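Local coordinates for multidrug resistance protein (Vibrio cholerae, PDB 1YC9), which forms the outer-membrane channel of a multidrug efflux system, a trimeric outer membrane factor that probably lets drugs leave the cell, at the interface of chains A and B. Sequence-based numbering; all coordinates share one arbitrary frame. Chains: chain A/B, multidrug resistance protein.

Contact 1: the interface of chains A and B. Residues chain A 350-351, 353-354; chain B 47, 222, 225-228.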
loop_
_atom_site.group_PDB
_atom_site.type_symbol
_atom_site.label_atom_id
_atom_site.label_comp_id
_atom_site.label_asym_id
_atom_site.label_seq_id
_atom_site.Cartn_x
_atom_site.Cartn_y
_atom_site.Cartn_z
ATOM N N VAL A 350 6.926 17.067 -8.887
ATOM C CA VAL A 350 5.588 17.642 -8.878
ATOM C C VAL A 350 4.977 17.538 -7.486
ATOM O O VAL A 350 4.440 18.522 -6.954
ATOM C CB VAL A 350 4.680 16.967 -9.967
ATOM C CG1 VAL A 350 3.225 17.332 -9.714
ATOM C CG2 VAL A 350 5.153 17.343 -11.378
ATOM N N GLN A 351 5.062 16.370 -6.883
ATOM C CA GLN A 351 4.529 16.157 -5.572
ATOM C C GLN A 351 5.224 17.020 -4.508
ATOM O O GLN A 351 4.546 17.481 -3.586
ATOM C CB GLN A 351 4.642 14.709 -5.158
ATOM C CG GLN A 351 3.835 14.361 -3.875
ATOM C CD GLN A 351 2.396 15.021 -3.704
ATOM O OE1 GLN A 351 1.607 15.371 -4.705
ATOM N NE2 GLN A 351 2.033 15.174 -2.405
ATOM N N LEU A 353 6.667 19.991 -5.014
ATOM C CA LEU A 353 6.203 21.335 -5.249
ATOM C C LEU A 353 4.758 21.524 -4.719
ATOM O O LEU A 353 4.412 22.594 -4.232
ATOM C CB LEU A 353 6.287 21.707 -6.737
ATOM C CG LEU A 353 7.697 21.891 -7.350
ATOM C CD1 LEU A 353 7.640 22.056 -8.847
ATOM C CD2 LEU A 353 8.451 23.072 -6.738
ATOM N N HIS A 354 3.928 20.480 -4.808
ATOM C CA HIS A 354 2.542 20.519 -4.352
ATOM C C HIS A 354 2.585 20.664 -2.821
ATOM O O HIS A 354 1.828 21.447 -2.239
ATOM C CB HIS A 354 1.879 19.214 -4.772
ATOM C CG HIS A 354 0.497 18.970 -4.250
ATOM N ND1 HIS A 354 -0.041 17.698 -4.198
ATOM C CD2 HIS A 354 -0.482 19.806 -3.814
ATOM C CE1 HIS A 354 -1.287 17.764 -3.757
ATOM N NE2 HIS A 354 -1.572 19.029 -3.506
ATOM N N PRO B 47 3.550 12.962 -15.435
ATOM C CA PRO B 47 4.253 11.789 -14.902
ATOM C C PRO B 47 3.414 10.504 -14.783
ATOM O O PRO B 47 3.920 9.450 -15.089
ATOM C CB PRO B 47 4.755 12.277 -13.535
ATOM C CG PRO B 47 4.905 13.770 -13.731
ATOM C CD PRO B 47 3.705 14.146 -14.560
ATOM N N ALA B 222 -1.093 19.512 -9.471
ATOM C CA ALA B 222 -0.251 18.334 -9.313
ATOM C C ALA B 222 -0.807 17.131 -10.109
ATOM O O ALA B 222 -0.035 16.370 -10.751
ATOM C CB ALA B 222 -0.104 17.966 -7.828
ATOM N N GLY B 225 0.252 17.101 -13.525
ATOM C CA GLY B 225 1.672 17.017 -13.704
ATOM C C GLY B 225 2.331 18.343 -13.748
ATOM O O GLY B 225 3.407 18.494 -14.320
ATOM N N GLN B 226 1.717 19.336 -13.137
ATOM C CA GLN B 226 2.287 20.668 -13.202
ATOM C C GLN B 226 2.607 21.200 -11.843
ATOM O O GLN B 226 2.202 20.648 -10.811
ATOM C CB GLN B 226 1.418 21.608 -14.065
ATOM C CG GLN B 226 1.483 21.145 -15.528
ATOM C CD GLN B 226 0.430 21.756 -16.431
ATOM O OE1 GLN B 226 0.387 22.970 -16.577
ATOM N NE2 GLN B 226 -0.383 20.924 -17.079
ATOM N N GLY B 227 3.486 22.194 -11.857
ATOM C CA GLY B 227 3.866 22.888 -10.667
ATOM C C GLY B 227 2.680 23.736 -10.255
ATOM O O GLY B 227 1.658 23.809 -10.942
ATOM N N PRO B 228 2.818 24.385 -9.118
ATOM C CA PRO B 228 1.745 25.220 -8.587
ATOM C C PRO B 228 1.396 26.510 -9.309
ATOM O O PRO B 228 0.357 27.063 -8.942
ATOM C CB PRO B 228 2.194 25.459 -7.143
ATOM C CG PRO B 228 3.644 25.315 -7.158
ATOM C CD PRO B 228 3.946 24.275 -8.186
HETATM O O HOH W 1 2.672 20.510 -8.132
#
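This contact belongs to the alpha-helical barrel of the outer membrane factor family. The long helix 326-391 of chain A lies against the end of helix 189-223 of chain B and the loop that follows it, up to the 3-10 helix 228-233. A:Val350 buries more surface here than any other residue of the patch, 63 Å². Its CG1 is anti to the backbone N (chi1 166°), and its two methyls point to different parts of chain B. CG1 sits 3.6 Å from the backbone O of B:Ala222 and also meets the carbonyl O of B:Gln226. CG2 reaches the carbonyl O of B:Gly225 at 3.6 Å. A:Leu353 uses the root of its side chain: CB packs 3.8 Å from the ring CD of B:Pro228. The methyl CB of B:Ala222 lies over one face of the A:His354 imidazole, near ND1 and CG, 3.6 Å from ND1. That ring is held from its own chain. ND1 donates to the amide OE1 of A:Gln351 over 2.9 Å, nearly straight at 169°. OE1 lies in the ring plane, while ND1 stands above the amide carbonyl plane. This bond should limit rotation of the ring. No direct polar bond crosses the patch. One water bridges instead, 2.9 Å from the backbone O of A:Val350 and 2.7 Å from the backbone O of B:Gln226. The site helps hold neighbouring protomers together in the helical barrel by apolar packing and a shared water.

Contact 2: the interface of chains A and B. Residues chain A 317-322; chain B 73-77, 106.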
loop_
_atom_site.group_PDB
_atom_site.type_symbol
_atom_site.label_atom_id
_atom_site.label_comp_id
_atom_site.label_asym_id
_atom_site.label_seq_id
_atom_site.Cartn_x
_atom_site.Cartn_y
_atom_site.Cartn_z
ATOM N N ILE A 317 36.015 -14.923 -27.407
ATOM C CA ILE A 317 35.095 -13.837 -27.721
ATOM C C ILE A 317 33.784 -14.541 -28.115
ATOM O O ILE A 317 33.843 -15.619 -28.650
ATOM C CB ILE A 317 35.687 -12.948 -28.838
ATOM C CG1 ILE A 317 34.711 -11.869 -29.275
ATOM C CG2 ILE A 317 36.031 -13.763 -30.087
ATOM C CD1 ILE A 317 35.362 -10.732 -29.986
ATOM N N TYR A 318 32.663 -13.991 -27.705
ATOM C CA TYR A 318 31.343 -14.455 -28.105
ATOM C C TYR A 318 30.594 -13.250 -28.639
ATOM O O TYR A 318 30.547 -12.201 -28.005
ATOM C CB TYR A 318 30.604 -15.105 -26.941
ATOM C CG TYR A 318 29.276 -15.718 -27.433
ATOM C CD1 TYR A 318 29.286 -16.882 -28.225
ATOM C CD2 TYR A 318 28.072 -15.070 -27.231
ATOM C CE1 TYR A 318 28.104 -17.411 -28.733
ATOM C CE2 TYR A 318 26.884 -15.579 -27.758
ATOM C CZ TYR A 318 26.914 -16.756 -28.497
ATOM O OH TYR A 318 25.725 -17.264 -29.001
ATOM N N LEU A 319 29.956 -13.382 -29.799
ATOM C CA LEU A 319 29.184 -12.321 -30.375
ATOM C C LEU A 319 27.808 -12.988 -30.756
ATOM O O LEU A 319 27.791 -13.834 -31.608
ATOM C CB LEU A 319 29.814 -11.815 -31.632
ATOM C CG LEU A 319 28.997 -10.850 -32.469
ATOM C CD1 LEU A 319 28.531 -9.660 -31.683
ATOM C CD2 LEU A 319 29.654 -10.434 -33.781
ATOM N N PRO A 320 26.736 -12.596 -30.126
ATOM C CA PRO A 320 25.411 -13.109 -30.476
ATOM C C PRO A 320 25.109 -12.632 -31.880
ATOM O O PRO A 320 25.416 -11.510 -32.194
ATOM C CB PRO A 320 24.475 -12.398 -29.498
ATOM C CG PRO A 320 25.372 -11.710 -28.455
ATOM C CD PRO A 320 26.669 -11.614 -29.022
ATOM N N LEU A 321 24.516 -13.455 -32.736
ATOM C CA LEU A 321 24.227 -13.030 -34.118
ATOM C C LEU A 321 22.726 -12.974 -34.342
ATOM O O LEU A 321 22.230 -12.141 -35.085
ATOM C CB LEU A 321 24.887 -13.951 -35.143
ATOM C CG LEU A 321 26.394 -13.964 -35.229
ATOM C CD1 LEU A 321 26.853 -15.074 -36.150
ATOM C CD2 LEU A 321 26.885 -12.590 -35.632
ATOM N N PHE A 322 21.981 -13.814 -33.656
ATOM C CA PHE A 322 20.545 -13.799 -33.779
ATOM C C PHE A 322 20.001 -14.482 -32.505
ATOM O O PHE A 322 20.335 -15.645 -32.260
ATOM C CB PHE A 322 20.100 -14.565 -35.014
ATOM C CG PHE A 322 18.574 -14.585 -35.169
ATOM C CD1 PHE A 322 17.835 -15.651 -34.724
ATOM C CD2 PHE A 322 17.883 -13.518 -35.651
ATOM C CE1 PHE A 322 16.507 -15.677 -34.801
ATOM C CE2 PHE A 322 16.506 -13.544 -35.738
ATOM C CZ PHE A 322 15.809 -14.665 -35.312
ATOM N N ASP B 73 18.889 -19.793 -32.037
ATOM C CA ASP B 73 19.914 -18.827 -31.599
ATOM C C ASP B 73 21.178 -19.104 -32.368
ATOM O O ASP B 73 21.566 -20.280 -32.587
ATOM C CB ASP B 73 20.210 -19.019 -30.117
ATOM C CG ASP B 73 19.348 -18.169 -29.252
ATOM O OD1 ASP B 73 18.153 -18.399 -29.281
ATOM O OD2 ASP B 73 19.744 -17.206 -28.560
ATOM N N LEU B 74 21.874 -18.054 -32.788
ATOM C CA LEU B 74 23.049 -18.166 -33.574
ATOM C C LEU B 74 24.061 -17.175 -32.886
ATOM O O LEU B 74 23.696 -16.093 -32.441
ATOM C CB LEU B 74 22.828 -17.660 -34.994
ATOM C CG LEU B 74 21.960 -18.583 -35.890
ATOM C CD1 LEU B 74 21.346 -17.867 -37.152
ATOM C CD2 LEU B 74 22.887 -19.751 -36.272
ATOM N N GLY B 75 25.289 -17.623 -32.854
ATOM C CA GLY B 75 26.377 -16.853 -32.266
ATOM C C GLY B 75 27.709 -17.182 -32.877
ATOM O O GLY B 75 27.874 -18.200 -33.513
ATOM N N LEU B 76 28.680 -16.250 -32.768
ATOM C CA LEU B 76 30.008 -16.495 -33.244
ATOM C C LEU B 76 30.903 -16.589 -32.012
ATOM O O LEU B 76 30.727 -15.804 -31.100
ATOM C CB LEU B 76 30.476 -15.333 -34.106
ATOM C CG LEU B 76 31.915 -15.267 -34.592
ATOM C CD1 LEU B 76 32.041 -14.185 -35.643
ATOM C CD2 LEU B 76 32.893 -14.880 -33.380
ATOM N N ALA B 77 31.770 -17.576 -32.018
ATOM C CA ALA B 77 32.699 -17.857 -30.923
ATOM C C ALA B 77 34.093 -17.935 -31.495
ATOM O O ALA B 77 34.312 -18.464 -32.561
ATOM C CB ALA B 77 32.343 -19.105 -30.285
ATOM N N LEU B 106 30.799 -20.765 -35.839
ATOM C CA LEU B 106 29.437 -20.304 -35.822
ATOM C C LEU B 106 28.668 -21.396 -35.065
ATOM O O LEU B 106 28.828 -22.552 -35.382
ATOM C CB LEU B 106 28.959 -20.198 -37.281
ATOM C CG LEU B 106 27.538 -19.707 -37.502
ATOM C CD1 LEU B 106 27.319 -18.360 -36.929
ATOM C CD2 LEU B 106 27.290 -19.688 -39.023
HETATM O O HOH W 2 23.577 -16.088 -29.486
#
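The carbonyl O of B:Leu76 stands over one face of the A:Tyr318 phenol ring, 3.4 Å from CD1. The CA of B:Gly75 lies on the same side, near the hydroxyl. At the ring's tip, the phenol OH is linked through a water to the backbone O of B:Leu74. The chi1 of -174° sets CG anti to the backbone N and turns the ring along the partner strand. This is an antiparallel seam of the outer membrane factor beta-barrel, where strand 309-322 of chain A pairs with strand 73-84 of chain B. A:Leu319 and B:Leu76 exchange two backbone bonds. A:Leu319 N donates to B:Leu76 O at 2.9 Å, and B:Leu76 N donates to A:Leu319 O at 2.8 Å; both lie in the carbonyl planes. Further along, B:Leu74 O accepts from two amides, A:Leu321 N at 2.8 Å and A:Phe322 N at 3.1 Å. Both donors stand above its carbonyl plane. B:Leu74 N returns a bond to A:Phe322 O at 2.9 Å. A:Leu321 reaches past B:Gly75 to the next strand, 98-111. Its CD1 meets CD1 of B:Leu106 tightly at 3.4 Å, with the two side chains crossing at about a right angle. The CB of A:Phe322 lies loosely beside CB and CD1 of B:Leu74.

Contact 3: the interface of chains A and B. Residues chain A 339-340, 343-344, 346-347; chain B 47, 50-51, 54.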
loop_
_atom_site.group_PDB
_atom_site.type_symbol
_atom_site.label_atom_id
_atom_site.label_comp_id
_atom_site.label_asym_id
_atom_site.label_seq_id
_atom_site.Cartn_x
_atom_site.Cartn_y
_atom_site.Cartn_z
ATOM N N GLN A 339 12.418 5.159 -18.776
ATOM C CA GLN A 339 11.309 6.071 -18.949
ATOM C C GLN A 339 10.444 6.143 -17.696
ATOM O O GLN A 339 10.023 7.241 -17.305
ATOM C CB GLN A 339 10.509 5.649 -20.203
ATOM C CG GLN A 339 11.270 5.914 -21.470
ATOM C CD GLN A 339 10.559 5.395 -22.737
ATOM O OE1 GLN A 339 9.807 6.131 -23.382
ATOM N NE2 GLN A 339 10.856 4.193 -23.116
ATOM N N GLU A 340 10.175 4.998 -17.075
ATOM C CA GLU A 340 9.461 4.918 -15.853
ATOM C C GLU A 340 10.191 5.704 -14.755
ATOM O O GLU A 340 9.571 6.476 -14.019
ATOM C CB GLU A 340 9.340 3.498 -15.412
ATOM C CG GLU A 340 8.604 3.345 -14.112
ATOM C CD GLU A 340 8.595 1.939 -13.627
ATOM O OE1 GLU A 340 9.696 1.315 -13.545
ATOM O OE2 GLU A 340 7.500 1.468 -13.319
ATOM N N ALA A 343 9.922 9.364 -15.209
ATOM C CA ALA A 343 8.578 9.800 -14.893
ATOM C C ALA A 343 8.410 9.824 -13.389
ATOM O O ALA A 343 7.761 10.743 -12.855
ATOM C CB ALA A 343 7.523 8.874 -15.535
ATOM N N GLN A 344 8.981 8.822 -12.712
ATOM C CA GLN A 344 8.957 8.769 -11.269
ATOM C C GLN A 344 9.658 9.989 -10.653
ATOM O O GLN A 344 9.145 10.568 -9.685
ATOM C CB GLN A 344 9.507 7.470 -10.725
ATOM C CG GLN A 344 8.548 6.297 -10.865
ATOM C CD GLN A 344 9.211 4.949 -10.582
ATOM O OE1 GLN A 344 10.397 4.767 -10.876
ATOM N NE2 GLN A 344 8.430 3.980 -10.074
ATOM N N ASN A 346 10.018 12.925 -12.143
ATOM C CA ASN A 346 9.171 14.050 -12.472
ATOM C C ASN A 346 8.009 14.125 -11.523
ATOM O O ASN A 346 7.706 15.203 -11.009
ATOM C CB ASN A 346 8.750 14.034 -13.952
ATOM C CG ASN A 346 9.941 14.428 -14.918
ATOM O OD1 ASN A 346 10.874 15.098 -14.516
ATOM N ND2 ASN A 346 9.859 14.025 -16.183
ATOM N N GLY A 347 7.389 12.970 -11.217
ATOM C CA GLY A 347 6.286 12.900 -10.317
ATOM C C GLY A 347 6.693 13.372 -8.939
ATOM O O GLY A 347 5.881 13.967 -8.206
ATOM N N PRO B 47 3.550 12.962 -15.435
ATOM C CA PRO B 47 4.253 11.789 -14.902
ATOM C C PRO B 47 3.414 10.504 -14.783
ATOM O O PRO B 47 3.920 9.450 -15.089
ATOM C CB PRO B 47 4.755 12.277 -13.535
ATOM C CG PRO B 47 4.905 13.770 -13.731
ATOM C CD PRO B 47 3.705 14.146 -14.560
ATOM N N CYS B 50 3.196 9.102 -18.233
ATOM C CA CYS B 50 4.441 8.528 -18.692
ATOM C C CYS B 50 4.770 7.207 -18.022
ATOM O O CYS B 50 5.291 6.319 -18.667
ATOM C CB CYS B 50 5.600 9.521 -18.599
ATOM S SG CYS B 50 5.325 11.045 -19.527
ATOM N N MET B 51 4.447 7.073 -16.739
ATOM C CA MET B 51 4.723 5.849 -16.023
ATOM C C MET B 51 3.855 4.740 -16.607
ATOM O O MET B 51 4.295 3.624 -16.751
ATOM C CB MET B 51 4.399 5.998 -14.553
ATOM C CG MET B 51 5.414 6.840 -13.802
ATOM S SD MET B 51 5.091 7.000 -12.058
ATOM C CE MET B 51 4.692 5.313 -11.643
ATOM N N ALA B 54 5.251 3.678 -19.912
ATOM C CA ALA B 54 6.487 2.937 -19.649
ATOM C C ALA B 54 6.221 1.507 -19.212
ATOM O O ALA B 54 6.871 0.573 -19.690
ATOM C CB ALA B 54 7.322 3.657 -18.615
#
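B:Met51 has CG anti to its carbonyl carbon (chi1 -74°), runs straight through chi2 at -178°, then bends at chi3 (45°). These turns lay CG against the methyl of A:Ala343 and carry the sulfur on to A:Gln344. CG and the CB of A:Ala343 are only 3.4 Å apart, a tight fit. The thioether SD lies 3.7 Å from CG of A:Gln344, and the two side chains cross at about a right angle. A:Gln344 also has CG anti to its carbonyl carbon and is extended beyond it, so its aliphatic stem does the touching. The methyl of A:Ala343 also meets the CB of B:Cys50, an engineered residue, at 3.7 Å. Further along, the CB of B:Ala54 rests 3.5 Å from the backbone N of A:Glu340 and also touches CB of that residue. At the other end the ring of B:Pro47 is pressed to the chain A backbone. Its CB is 3.4 Å from the carbonyl O of A:Ala343, and its CG is 3.6 Å from the N of A:Gly347. The ring lies along the N and CA of A:Gly347. No direct polar bond crosses. The site joins the N-terminal part of helix 47-67 of chain B to helix 326-391 of chain A, within the helical region of the channel.

Contact 1 and contact 3 are neighbours on one seam. Their C-alpha centres lie about 13 Å apart, both use helix 326-391 of chain A, and they share B:Pro47. Contact 2 lies in the beta-barrel, about 36 Å from contact 3 and 48 Å from contact 1. Its chain A strand, 309-322, leads into helix 326-391, and strand 73-84 of chain B closely follows helix 47-67. Contacts 2 and 3 thus use adjoining stretches of both chains; contact 1 adds B residues 222-228. Backbone hydrogen bonds join the strands. Apolar packing, partly on backbone, and a water join the helices, consistent with one continuous trimeric channel.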